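BH0493 protein (Bacillus halodurans C-125, PDB 2QEE) binds zinc and is probably a metal-dependent enzyme of the amidohydrolase superfamily. Local coordinates at residues 28-33 against 357-362; 142-147 against 167-172; 45-50 against 361-366; 32-37 against 125-130. All coordinates share one frame; numbering follows the deposited sequence. Where two conformers were deposited one is given.

The chain leaves strand 24-26 into the loop that opens interaction 1 at 28-33 and, overlapping it, interaction 4 at 32-37; interaction 3 opens soon after, at 45-50 on helix 44-48. The first loop to close is that of interaction 4, where the start of helix 126-136 returns to residues 32-37. Interaction 2 then opens and closes within a single beta-alpha-beta unit, 142-147 against 167-172. It is nested inside the much longer loops of interactions 1 and 3, which both end where helix 363-388 begins, sharing Leu361 and Glu362. Interactions 3 and 4 cross. Together the four contacts tie the zinc site to the parallel strands and to the helices inserted between strands 24-26 and 139-143.

Interaction 1: residues 28-33 against 357-362; sequences HTHLFS and DARVLE. With ZN (zinc ion), chain T.
His30 N donates to Ala358 O over 2.7 Å, and Asp357 N returns a bond of 2.9 Å to His28 O, so two loops far apart in sequence are joined backbone to backbone beside the zinc ion they share. His28 NE2 holds the metal at 2.2 Å and His30 NE2 at 2.3 Å; Asp357 OD1 and one water are its other ligands. The carboxylate of Asp357 is nearly coplanar with the His30 ring, 8° apart, with OD1 at the ring edge 3.0 Å from His30 CD2. Against the His28 ring it stands at 84°, and OD2 approaches that ring's edge. His355 NE2 bonds Asp357 OD2, a second-shell contact that would restrain rotation of the carboxylate.

His28-Thr29-His30 following strand 24-26 has the form of the HxH motif of the amidohydrolase superfamily, with Asp357 as the aspartate contributed from late in the chain. Between the two histidines, Thr29 OG1 accepts from Leu31 N in an ST turn and also bonds Val143 O. The guanidinium of Arg359 lies flat on the His30 ring, centres 4.3 Å apart, with NH2 over the ring centre. Leu31 has CG anti to its carbonyl carbon (chi1 -60°), which sets CG 3.5 Å from Ala358 O; its CD1 meets Ala358 CB, while CD2 rests 3.5 Å from Leu361 N.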
loop_
_atom_site.group_PDB
_atom_site.type_symbol
_atom_site.label_atom_id
_atom_site.label_comp_id
_atom_site.label_asym_id
_atom_site.label_seq_id
_atom_site.Cartn_x
_atom_site.Cartn_y
_atom_site.Cartn_z
ATOM N N HIS C 28 9.344 12.731 -19.854
ATOM C CA HIS C 28 9.184 13.929 -19.022
ATOM C C HIS C 28 10.481 14.173 -18.263
ATOM O O HIS C 28 10.843 13.353 -17.395
ATOM C CB HIS C 28 8.041 13.782 -17.989
ATOM C CG HIS C 28 7.947 14.958 -17.064
ATOM N ND1 HIS C 28 7.716 16.232 -17.529
ATOM C CD2 HIS C 28 8.121 15.070 -15.724
ATOM C CE1 HIS C 28 7.713 17.078 -16.513
ATOM N NE2 HIS C 28 7.978 16.403 -15.411
ATOM N N THR C 29 11.182 15.274 -18.588
ATOM C CA THR C 29 12.398 15.657 -17.890
ATOM C C THR C 29 12.354 17.170 -17.704
ATOM O O THR C 29 11.530 17.815 -18.306
ATOM C CB THR C 29 13.706 15.335 -18.661
ATOM O OG1 THR C 29 13.906 16.299 -19.735
ATOM C CG2 THR C 29 13.699 13.903 -19.277
ATOM N N HIS C 30 13.346 17.667 -16.983
ATOM C CA HIS C 30 13.559 19.120 -16.819
ATOM C C HIS C 30 14.902 19.463 -17.438
ATOM O O HIS C 30 15.624 20.290 -16.919
ATOM C CB HIS C 30 13.530 19.436 -15.342
ATOM C CG HIS C 30 12.149 19.401 -14.805
ATOM N ND1 HIS C 30 11.287 20.471 -14.905
ATOM C CD2 HIS C 30 11.436 18.383 -14.277
ATOM C CE1 HIS C 30 10.109 20.127 -14.414
ATOM N NE2 HIS C 30 10.173 18.863 -14.038
ATOM N N LEU C 31 15.283 18.740 -18.489
ATOM C CA LEU C 31 16.540 19.028 -19.177
ATOM C C LEU C 31 16.243 19.930 -20.418
ATOM O O LEU C 31 15.112 20.034 -20.857
ATOM C CB LEU C 31 17.200 17.733 -19.667
ATOM C CG LEU C 31 17.499 16.778 -18.498
ATOM C CD1 LEU C 31 18.094 15.487 -19.120
ATOM C CD2 LEU C 31 18.490 17.408 -17.567
ATOM N N PHE C 32 17.292 20.561 -20.969
ATOM C CA PHE C 32 17.088 21.349 -22.207
ATOM C C PHE C 32 18.159 21.036 -23.269
ATOM O O PHE C 32 19.253 20.636 -22.916
ATOM C CB PHE C 32 17.168 22.864 -21.882
ATOM C CG PHE C 32 16.106 23.332 -20.923
ATOM C CD1 PHE C 32 14.861 23.734 -21.383
ATOM C CD2 PHE C 32 16.363 23.342 -19.540
ATOM C CE1 PHE C 32 13.845 24.164 -20.479
ATOM C CE2 PHE C 32 15.343 23.758 -18.612
ATOM C CZ PHE C 32 14.096 24.160 -19.086
ATOM N N SER C 33 17.822 21.221 -24.544
ATOM C CA SER C 33 18.805 21.107 -25.628
ATOM C C SER C 33 19.943 22.040 -25.236
ATOM O O SER C 33 19.692 23.127 -24.745
ATOM C CB SER C 33 18.189 21.615 -26.935
ATOM O OG SER C 33 18.971 21.286 -28.068
ATOM N N ASP C 357 12.324 12.474 -15.015
ATOM C CA ASP C 357 12.160 13.797 -14.423
ATOM C C ASP C 357 13.550 14.436 -14.112
ATOM O O ASP C 357 13.687 15.171 -13.140
ATOM C CB ASP C 357 11.422 13.643 -13.108
ATOM C CG ASP C 357 10.339 14.538 -13.018
ATOM O OD1 ASP C 357 10.602 15.714 -13.331
ATOM O OD2 ASP C 357 9.241 14.047 -12.718
ATOM N N ALA C 358 14.583 14.082 -14.888
ATOM C CA ALA C 358 15.950 14.567 -14.601
ATOM C C ALA C 358 15.967 16.108 -14.617
ATOM O O ALA C 358 15.473 16.696 -15.587
ATOM C CB ALA C 358 16.965 14.040 -15.636
ATOM N N ARG C 359 16.519 16.698 -13.567
ATOM C CA ARG C 359 16.847 18.145 -13.538
ATOM C C ARG C 359 18.285 18.451 -13.881
ATOM O O ARG C 359 18.607 19.587 -14.284
ATOM C CB ARG C 359 16.533 18.725 -12.159
ATOM C CG ARG C 359 15.037 18.784 -11.907
ATOM C CD ARG C 359 14.749 19.473 -10.582
ATOM N NE ARG C 359 13.327 19.794 -10.536
ATOM C CZ ARG C 359 12.823 20.973 -10.886
ATOM N NH1 ARG C 359 13.639 21.955 -11.273
ATOM N NH2 ARG C 359 11.507 21.169 -10.839
ATOM N N VAL C 360 19.153 17.470 -13.698
ATOM C CA VAL C 360 20.587 17.619 -13.943
ATOM C C VAL C 360 20.921 16.541 -14.960
ATOM O O VAL C 360 20.543 15.365 -14.781
ATOM C CB VAL C 360 21.403 17.421 -12.668
ATOM C CG1 VAL C 360 22.912 17.471 -12.975
ATOM C CG2 VAL C 360 21.006 18.483 -11.588
ATOM N N LEU C 361 21.606 16.945 -16.031
ATOM C CA LEU C 361 21.862 16.060 -17.172
ATOM C C LEU C 361 22.313 14.653 -16.785
ATOM O O LEU C 361 21.705 13.686 -17.236
ATOM C CB LEU C 361 22.948 16.654 -18.083
ATOM C CG LEU C 361 23.340 15.834 -19.323
ATOM C CD1 LEU C 361 22.179 15.545 -20.253
ATOM C CD2 LEU C 361 24.452 16.648 -20.019
ATOM N N GLU C 362 23.329 14.542 -15.929
ATOM C CA GLU C 362 23.915 13.211 -15.603
ATOM C C GLU C 362 22.945 12.255 -14.915
ATOM O O GLU C 362 23.184 11.033 -14.956
ATOM C CB GLU C 362 25.142 13.312 -14.720
ATOM C CG GLU C 362 26.359 13.937 -15.415
ATOM C CD GLU C 362 26.281 15.465 -15.565
ATOM O OE1 GLU C 362 25.368 16.122 -15.026
ATOM O OE2 GLU C 362 27.191 16.005 -16.218
HETATM ZN ZN ZN T . 8.925 17.049 -13.501
HETATM O O HOH W 1 18.705 20.971 -16.808
HETATM O O HOH W 2 16.809 21.654 -14.369
HETATM O O HOH W 3 7.727 17.274 -12.178
#

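Interaction 2: residues 142-147 against 167-172; sequences VVMTND and FHAALR
Val142 CG1 packs 3.8 Å from Phe167 CD1, the two side chains lying alongside each other and pointing the same way, while Met144 crosses Phe167 at about a right angle and brings CG to the ring edge. These residues belong to a beta-alpha-beta unit in which strands 139-143 and 167-168 run parallel on either side of helix 151-158 in sequence. Val143 CG1 meets Ala170 CB at 3.8 Å. His168 sits between two backbone bonds, its N donating to Val142 O and its O accepting from Met144 N.

Farther along the pair, Asn146 grips Ala170 twice: its N donates to Ala170 O at 2.8 Å, and its OD1 accepts from Ala170 N at 2.9 Å in the plane of the side-chain amide. An alanine here would probably leave the buried Ala170 N without its acceptor and open a gap beside Ala169. Asn146 O then receives Arg172 N.

Thr145 CG2, anti to its backbone N, touches Arg172 CD at 3.6 Å, and Thr145 OG1 bonds Thr29 O beside the zinc site. Farther out, Asp147 OD1 takes the N-H of Phe149, and Asp147 OD2 forms a salt bridge with Arg172 NH1 at 3.0 Å in one of the two conformers of Arg172; the hydrogen bond within it is weak.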
loop_
_atom_site.group_PDB
_atom_site.type_symbol
_atom_site.label_atom_id
_atom_site.label_comp_id
_atom_site.label_asym_id
_atom_site.label_seq_id
_atom_site.Cartn_x
_atom_site.Cartn_y
_atom_site.Cartn_z
ATOM N N VAL C 142 14.654 12.969 -25.540
ATOM C CA VAL C 142 14.375 13.596 -24.255
ATOM C C VAL C 142 13.208 14.556 -24.453
ATOM O O VAL C 142 13.245 15.421 -25.377
ATOM C CB VAL C 142 15.649 14.378 -23.754
ATOM C CG1 VAL C 142 15.312 15.350 -22.613
ATOM C CG2 VAL C 142 16.728 13.388 -23.289
ATOM N N VAL C 143 12.154 14.417 -23.637
ATOM C CA VAL C 143 11.089 15.424 -23.648
ATOM C C VAL C 143 11.405 16.431 -22.568
ATOM O O VAL C 143 11.611 16.085 -21.368
ATOM C CB VAL C 143 9.692 14.840 -23.506
ATOM C CG1 VAL C 143 8.654 15.948 -23.519
ATOM C CG2 VAL C 143 9.381 13.831 -24.665
ATOM N N MET C 144 11.404 17.707 -22.977
ATOM C CA MET C 144 11.704 18.798 -22.060
ATOM C C MET C 144 10.453 19.229 -21.312
ATOM O O MET C 144 9.315 18.798 -21.644
ATOM C CB MET C 144 12.235 20.006 -22.923
ATOM C CG MET C 144 13.529 19.646 -23.695
ATOM S SD MET C 144 14.131 21.191 -24.570
ATOM C CE MET C 144 12.916 21.257 -25.850
ATOM N N THR C 145 10.634 20.164 -20.366
ATOM C CA THR C 145 9.529 20.918 -19.770
ATOM C C THR C 145 9.747 22.425 -20.130
ATOM O O THR C 145 10.715 23.012 -19.663
ATOM C CB THR C 145 9.557 20.755 -18.246
ATOM O OG1 THR C 145 9.202 19.383 -17.947
ATOM C CG2 THR C 145 8.534 21.669 -17.609
ATOM N N ASN C 146 8.892 22.931 -21.013
ATOM C CA ASN C 146 9.095 24.266 -21.605
ATOM C C ASN C 146 8.037 25.236 -21.109
ATOM O O ASN C 146 6.835 25.108 -21.409
ATOM C CB ASN C 146 9.089 24.113 -23.125
ATOM C CG ASN C 146 10.159 23.137 -23.588
ATOM O OD1 ASN C 146 9.835 22.046 -24.022
ATOM N ND2 ASN C 146 11.440 23.496 -23.420
ATOM N N ASP C 147 8.524 26.220 -20.359
ATOM C CA ASP C 147 7.665 27.139 -19.628
ATOM C C ASP C 147 7.765 28.552 -20.219
ATOM O O ASP C 147 8.761 29.240 -19.984
ATOM C CB ASP C 147 8.076 27.190 -18.170
ATOM C CG ASP C 147 7.111 28.009 -17.331
ATOM O OD1 ASP C 147 6.226 28.676 -17.896
ATOM O OD2 ASP C 147 7.203 27.933 -16.096
ATOM N N PHE C 167 15.781 16.331 -28.710
ATOM C CA PHE C 167 15.045 17.031 -27.631
ATOM C C PHE C 167 13.718 17.501 -28.146
ATOM O O PHE C 167 13.604 18.115 -29.234
ATOM C CB PHE C 167 15.849 18.221 -27.078
ATOM C CG PHE C 167 17.061 17.824 -26.311
ATOM C CD1 PHE C 167 17.027 17.841 -24.899
ATOM C CD2 PHE C 167 18.230 17.449 -26.955
ATOM C CE1 PHE C 167 18.119 17.470 -24.144
ATOM C CE2 PHE C 167 19.373 17.087 -26.231
ATOM C CZ PHE C 167 19.325 17.043 -24.808
ATOM N N HIS C 168 12.684 17.189 -27.393
ATOM C CA HIS C 168 11.350 17.481 -27.807
ATOM C C HIS C 168 10.688 18.404 -26.800
ATOM O O HIS C 168 10.948 18.323 -25.616
ATOM C CB HIS C 168 10.500 16.219 -27.988
ATOM C CG HIS C 168 11.169 15.183 -28.851
ATOM N ND1 HIS C 168 10.908 15.060 -30.203
ATOM C CD2 HIS C 168 12.129 14.271 -28.568
ATOM C CE1 HIS C 168 11.652 14.081 -30.704
ATOM N NE2 HIS C 168 12.412 13.595 -29.735
ATOM N N ALA C 169 9.849 19.301 -27.294
ATOM C CA ALA C 169 9.162 20.274 -26.409
ATOM C C ALA C 169 7.922 19.715 -25.746
ATOM O O ALA C 169 7.162 18.932 -26.339
ATOM C CB ALA C 169 8.757 21.550 -27.217
ATOM N N ALA C 170 7.640 20.223 -24.542
ATOM C CA ALA C 170 6.335 20.023 -23.943
ATOM C C ALA C 170 5.938 21.332 -23.255
ATOM O O ALA C 170 6.768 21.904 -22.568
ATOM C CB ALA C 170 6.354 18.870 -22.882
ATOM N N LEU C 171 4.715 21.765 -23.482
ATOM C CA LEU C 171 4.249 23.118 -23.091
ATOM C C LEU C 171 3.755 23.029 -21.642
ATOM O O LEU C 171 2.697 22.447 -21.425
ATOM C CB LEU C 171 3.114 23.576 -24.036
ATOM C CG LEU C 171 2.464 24.951 -23.806
ATOM C CD1 LEU C 171 3.564 26.042 -23.667
ATOM C CD2 LEU C 171 1.487 25.245 -24.943
ATOM N N ARG C 172 4.528 23.600 -20.716
ATOM C CA ARG C 172 4.202 23.602 -19.277
ATOM C C ARG C 172 3.277 24.779 -18.996
ATOM O O ARG C 172 3.620 25.928 -19.313
ATOM C CB ARG C 172 5.488 23.680 -18.440
ATOM C CG ARG C 172 5.243 23.749 -16.925
ATOM C CD ARG C 172 6.453 24.200 -16.149
ATOM N NE ARG C 172 6.229 24.000 -14.714
ATOM C CZ ARG C 172 5.774 24.952 -13.911
ATOM N NH1 ARG C 172 5.522 26.143 -14.420
ATOM N NH2 ARG C 172 5.576 24.716 -12.611
#

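Interaction 3: residues 45-50 against 361-366; sequences DELLTY and LEQLIY
Apolar contact comes first from Leu47, whose CD2 lies 3.4 Å from Gln363 CG as the two side chains slide past each other in opposite directions. Its CD1 meets Glu362 CB at 3.8 Å, those side chains crossing at about a right angle. The contact joins helix 44-48, part of the all-helical insertion between strands 24-26 and 139-143, to the start of the long helix 363-388, which follows the loop carrying the zinc ligand Asp357.

The aromatic contact is that of Tyr50, whose CG is anti to its backbone N (chi1 -172°), which directs the ring toward Gln363. Gln363 NE2 stands 2.9 Å above the centre of one ring face, with ring and amide planes 64° apart. Tyr366 OH approaches the same ring obliquely, 3.8 Å from Tyr50 CE2. Tyr50 OH bonds Lys367 NZ, and its ring also stacks with Tyr52. An alanine here would probably leave a gap against Gln363 NE2 and deprive Lys367 NZ of its hydroxyl partner.

Polar contact runs through water and through outside partners. Glu362 OE2 accepts from Gln129 NE2 and OE1 from Asp43 N. One water donates to Leu47 O at 2.9 Å and accepts from Gln363 NE2, also at 2.9 Å. At the other end of the amide, Gln363 OE1 is gripped by the N-H groups of Arg359 and Val360, which fixes which way the group is turned.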
loop_
_atom_site.group_PDB
_atom_site.type_symbol
_atom_site.label_atom_id
_atom_site.label_comp_id
_atom_site.label_asym_id
_atom_site.label_seq_id
_atom_site.Cartn_x
_atom_site.Cartn_y
_atom_site.Cartn_z
ATOM N N ASP C 45 28.650 19.010 -8.980
ATOM C CA ASP C 45 28.094 19.991 -8.062
ATOM C C ASP C 45 26.595 20.173 -8.228
ATOM O O ASP C 45 25.884 20.327 -7.228
ATOM C CB ASP C 45 28.806 21.339 -8.255
ATOM C CG ASP C 45 30.221 21.338 -7.687
ATOM O OD1 ASP C 45 30.603 20.433 -6.928
ATOM O OD2 ASP C 45 30.967 22.282 -7.985
ATOM N N GLU C 46 26.098 20.112 -9.460
ATOM C CA GLU C 46 24.671 20.200 -9.716
ATOM C C GLU C 46 23.967 18.896 -9.225
ATOM O O GLU C 46 22.920 18.975 -8.625
ATOM C CB GLU C 46 24.446 20.382 -11.184
ATOM C CG GLU C 46 24.978 21.770 -11.687
ATOM C CD GLU C 46 24.119 22.951 -11.256
ATOM O OE1 GLU C 46 23.046 22.790 -10.598
ATOM O OE2 GLU C 46 24.516 24.079 -11.623
ATOM N N LEU C 47 24.575 17.744 -9.506
ATOM C CA LEU C 47 24.064 16.451 -8.973
ATOM C C LEU C 47 23.896 16.496 -7.463
ATOM O O LEU C 47 22.871 16.139 -6.929
ATOM C CB LEU C 47 24.976 15.275 -9.321
ATOM C CG LEU C 47 24.915 14.801 -10.772
ATOM C CD1 LEU C 47 26.008 13.729 -11.045
ATOM C CD2 LEU C 47 23.503 14.239 -11.099
ATOM N N LEU C 48 24.938 16.958 -6.768
ATOM C CA LEU C 48 24.919 17.003 -5.321
ATOM C C LEU C 48 23.958 18.035 -4.729
ATOM O O LEU C 48 23.476 17.862 -3.618
ATOM C CB LEU C 48 26.348 17.264 -4.836
ATOM C CG LEU C 48 27.227 16.005 -4.854
ATOM C CD1 LEU C 48 28.714 16.417 -4.600
ATOM C CD2 LEU C 48 26.825 14.886 -3.828
ATOM N N THR C 49 23.667 19.106 -5.470
ATOM C CA THR C 49 22.785 20.155 -4.927
ATOM C C THR C 49 21.347 20.076 -5.481
ATOM O O THR C 49 20.536 20.989 -5.279
ATOM C CB THR C 49 23.421 21.550 -5.150
ATOM O OG1 THR C 49 23.648 21.711 -6.552
ATOM C CG2 THR C 49 24.736 21.647 -4.426
ATOM N N TYR C 50 21.050 18.985 -6.185
ATOM C CA TYR C 50 19.690 18.527 -6.543
ATOM C C TYR C 50 18.821 18.709 -5.289
ATOM O O TYR C 50 19.304 18.432 -4.175
ATOM C CB TYR C 50 19.783 17.009 -6.818
ATOM C CG TYR C 50 18.551 16.308 -7.402
ATOM C CD1 TYR C 50 17.631 16.982 -8.203
ATOM C CD2 TYR C 50 18.376 14.925 -7.211
ATOM C CE1 TYR C 50 16.545 16.293 -8.822
ATOM C CE2 TYR C 50 17.291 14.224 -7.825
ATOM C CZ TYR C 50 16.400 14.899 -8.634
ATOM O OH TYR C 50 15.334 14.221 -9.204
ATOM N N LEU C 361 21.606 16.945 -16.031
ATOM C CA LEU C 361 21.862 16.060 -17.172
ATOM C C LEU C 361 22.313 14.653 -16.785
ATOM O O LEU C 361 21.705 13.686 -17.236
ATOM C CB LEU C 361 22.948 16.654 -18.083
ATOM C CG LEU C 361 23.340 15.834 -19.323
ATOM C CD1 LEU C 361 22.179 15.545 -20.253
ATOM C CD2 LEU C 361 24.452 16.648 -20.019
ATOM N N GLU C 362 23.329 14.542 -15.929
ATOM C CA GLU C 362 23.915 13.211 -15.603
ATOM C C GLU C 362 22.945 12.255 -14.915
ATOM O O GLU C 362 23.184 11.033 -14.956
ATOM C CB GLU C 362 25.142 13.312 -14.720
ATOM C CG GLU C 362 26.359 13.937 -15.415
ATOM C CD GLU C 362 26.281 15.465 -15.565
ATOM O OE1 GLU C 362 25.368 16.122 -15.026
ATOM O OE2 GLU C 362 27.191 16.005 -16.218
ATOM N N GLN C 363 21.861 12.780 -14.363
ATOM C CA GLN C 363 20.856 11.937 -13.710
ATOM C C GLN C 363 20.185 10.930 -14.665
ATOM O O GLN C 363 19.631 9.905 -14.235
ATOM C CB GLN C 363 19.779 12.786 -13.082
ATOM C CG GLN C 363 20.278 13.641 -11.914
ATOM C CD GLN C 363 19.241 14.623 -11.396
ATOM O OE1 GLN C 363 18.331 15.017 -12.102
ATOM N NE2 GLN C 363 19.388 15.032 -10.142
ATOM N N LEU C 364 20.192 11.197 -15.959
ATOM C CA LEU C 364 19.731 10.196 -16.937
ATOM C C LEU C 364 20.454 8.892 -16.706
ATOM O O LEU C 364 19.825 7.822 -16.868
ATOM C CB LEU C 364 20.003 10.666 -18.375
ATOM C CG LEU C 364 19.166 11.844 -18.774
ATOM C CD1 LEU C 364 19.568 12.195 -20.221
ATOM C CD2 LEU C 364 17.699 11.470 -18.766
ATOM N N ILE C 365 21.720 8.944 -16.287
ATOM C CA ILE C 365 22.484 7.699 -16.131
ATOM C C ILE C 365 21.794 6.867 -15.029
ATOM O O ILE C 365 21.387 5.719 -15.280
ATOM C CB ILE C 365 23.955 7.957 -15.751
ATOM C CG1 ILE C 365 24.637 8.687 -16.919
ATOM C CG2 ILE C 365 24.723 6.599 -15.520
ATOM C CD1 ILE C 365 26.116 9.107 -16.616
ATOM N N TYR C 366 21.683 7.444 -13.830
ATOM C CA TYR C 366 21.166 6.611 -12.691
ATOM C C TYR C 366 19.670 6.390 -12.772
ATOM O O TYR C 366 19.151 5.298 -12.366
ATOM C CB TYR C 366 21.557 7.162 -11.337
ATOM C CG TYR C 366 20.606 8.102 -10.620
ATOM C CD1 TYR C 366 19.448 7.614 -9.988
ATOM C CD2 TYR C 366 20.893 9.495 -10.512
ATOM C CE1 TYR C 366 18.638 8.417 -9.215
ATOM C CE2 TYR C 366 20.047 10.313 -9.748
ATOM C CZ TYR C 366 18.919 9.789 -9.132
ATOM O OH TYR C 366 18.088 10.586 -8.361
HETATM O O HOH W 4 21.476 14.050 -8.349
#

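Interaction 4: residues 32-37 against 125-130; sequences FSPNFG and TSEEQV
The side chains of Pro34 and Val130 cross at about a right angle, with Pro34 CG 4.0 Å from Val130 CG2 and Pro34 CB only slightly farther from the same methyl. That methyl lies anti to the carbonyl carbon of Val130, and it is the branch that does the touching. Ser126, one turn earlier on the helix, also faces the proline, bringing its CB to 4.2 Å from Pro34 CB; its OG is turned to another partner, the ring nitrogen NE1 of Trp42. From the more exposed flank, Glu127 bends at chi2 (78°), which carries CD toward Pro34 CB; Glu127 OE2 lies 4.0 Å from that atom.

The contact thus lays a short 3-10 turn of the loop after strand 24-26 against the first turn of helix 126-136. That helix begins with a capping box: Thr125 OG1 accepts from Glu128 N at 3.0 Å, and Glu128 OE1 accepts from Thr125 N at 2.9 Å. On the loop side, Phe36 N bonds Ser33 O, while Ser33 OG donates to Asn35 OD1 at 2.7 Å and is bonded by Asp164 N as well. Phe167 of strand 167-168 touches both Pro34 and Val130.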
loop_
_atom_site.group_PDB
_atom_site.type_symbol
_atom_site.label_atom_id
_atom_site.label_comp_id
_atom_site.label_asym_id
_atom_site.label_seq_id
_atom_site.Cartn_x
_atom_site.Cartn_y
_atom_site.Cartn_z
ATOM N N PHE C 32 17.292 20.561 -20.969
ATOM C CA PHE C 32 17.088 21.349 -22.207
ATOM C C PHE C 32 18.159 21.036 -23.269
ATOM O O PHE C 32 19.253 20.636 -22.916
ATOM C CB PHE C 32 17.168 22.864 -21.882
ATOM C CG PHE C 32 16.106 23.332 -20.923
ATOM C CD1 PHE C 32 14.861 23.734 -21.383
ATOM C CD2 PHE C 32 16.363 23.342 -19.540
ATOM C CE1 PHE C 32 13.845 24.164 -20.479
ATOM C CE2 PHE C 32 15.343 23.758 -18.612
ATOM C CZ PHE C 32 14.096 24.160 -19.086
ATOM N N SER C 33 17.822 21.221 -24.544
ATOM C CA SER C 33 18.805 21.107 -25.628
ATOM C C SER C 33 19.943 22.040 -25.236
ATOM O O SER C 33 19.692 23.127 -24.745
ATOM C CB SER C 33 18.189 21.615 -26.935
ATOM O OG SER C 33 18.971 21.286 -28.068
ATOM N N PRO C 34 21.186 21.591 -25.412
ATOM C CA PRO C 34 22.356 22.296 -24.943
ATOM C C PRO C 34 22.485 23.674 -25.599
ATOM O O PRO C 34 23.050 24.542 -24.975
ATOM C CB PRO C 34 23.525 21.356 -25.301
ATOM C CG PRO C 34 22.992 20.429 -26.335
ATOM C CD PRO C 34 21.522 20.300 -26.056
ATOM N N ASN C 35 21.931 23.852 -26.800
ATOM C CA ASN C 35 21.909 25.192 -27.443
ATOM C C ASN C 35 21.070 26.220 -26.685
ATOM O O ASN C 35 21.230 27.436 -26.882
ATOM C CB ASN C 35 21.526 25.134 -28.940
ATOM C CG ASN C 35 20.097 24.735 -29.173
ATOM O OD1 ASN C 35 19.577 23.890 -28.456
ATOM N ND2 ASN C 35 19.452 25.315 -30.198
ATOM N N PHE C 36 20.203 25.770 -25.774
ATOM C CA PHE C 36 19.475 26.730 -24.923
ATOM C C PHE C 36 20.356 27.318 -23.829
ATOM O O PHE C 36 19.912 28.158 -23.051
ATOM C CB PHE C 36 18.222 26.083 -24.307
ATOM C CG PHE C 36 17.055 26.024 -25.241
ATOM C CD1 PHE C 36 17.166 25.445 -26.516
ATOM C CD2 PHE C 36 15.831 26.579 -24.866
ATOM C CE1 PHE C 36 16.075 25.379 -27.388
ATOM C CE2 PHE C 36 14.719 26.520 -25.733
ATOM C CZ PHE C 36 14.852 25.910 -27.007
ATOM N N GLY C 37 21.574 26.831 -23.732
ATOM C CA GLY C 37 22.567 27.379 -22.769
ATOM C C GLY C 37 22.513 26.957 -21.305
ATOM O O GLY C 37 22.266 25.792 -20.996
ATOM N N THR C 125 32.596 20.610 -22.876
ATOM C CA THR C 125 31.472 21.480 -23.189
ATOM C C THR C 125 30.152 20.783 -22.879
ATOM O O THR C 125 30.107 19.558 -22.744
ATOM C CB THR C 125 31.383 21.836 -24.666
ATOM O OG1 THR C 125 31.109 20.651 -25.445
ATOM C CG2 THR C 125 32.677 22.527 -25.156
ATOM N N SER C 126 29.095 21.575 -22.823
ATOM C CA SER C 126 27.717 21.088 -22.670
ATOM C C SER C 126 27.370 20.071 -23.754
ATOM O O SER C 126 26.860 18.977 -23.457
ATOM C CB SER C 126 26.767 22.283 -22.769
ATOM O OG SER C 126 26.999 23.142 -21.663
ATOM N N GLU C 127 27.676 20.427 -25.009
ATOM C CA GLU C 127 27.354 19.598 -26.171
ATOM C C GLU C 127 28.062 18.239 -26.039
ATOM O O GLU C 127 27.453 17.172 -26.290
ATOM C CB GLU C 127 27.748 20.308 -27.472
ATOM C CG GLU C 127 26.793 21.434 -27.882
ATOM C CD GLU C 127 26.999 22.715 -27.100
ATOM O OE1 GLU C 127 28.002 22.838 -26.348
ATOM O OE2 GLU C 127 26.136 23.623 -27.234
ATOM N N GLU C 128 29.315 18.264 -25.615
ATOM C CA GLU C 128 30.081 17.010 -25.406
ATOM C C GLU C 128 29.457 16.167 -24.290
ATOM O O GLU C 128 29.366 14.939 -24.429
ATOM C CB GLU C 128 31.521 17.309 -25.030
ATOM C CG GLU C 128 32.312 17.863 -26.202
ATOM C CD GLU C 128 33.707 18.319 -25.830
ATOM O OE1 GLU C 128 33.974 18.713 -24.665
ATOM O OE2 GLU C 128 34.557 18.289 -26.752
ATOM N N GLN C 129 29.059 16.824 -23.200
ATOM C CA GLN C 129 28.508 16.084 -22.045
ATOM C C GLN C 129 27.178 15.470 -22.410
ATOM O O GLN C 129 26.867 14.334 -21.983
ATOM C CB GLN C 129 28.423 16.935 -20.760
ATOM C CG GLN C 129 27.984 16.137 -19.489
ATOM C CD GLN C 129 28.998 15.057 -19.037
ATOM O OE1 GLN C 129 29.881 14.636 -19.807
ATOM N NE2 GLN C 129 28.856 14.589 -17.776
ATOM N N VAL C 130 26.357 16.213 -23.120
ATOM C CA VAL C 130 25.090 15.644 -23.643
ATOM C C VAL C 130 25.400 14.387 -24.477
ATOM O O VAL C 130 24.778 13.338 -24.288
ATOM C CB VAL C 130 24.239 16.705 -24.425
ATOM C CG1 VAL C 130 23.107 16.061 -25.146
ATOM C CG2 VAL C 130 23.695 17.749 -23.461
#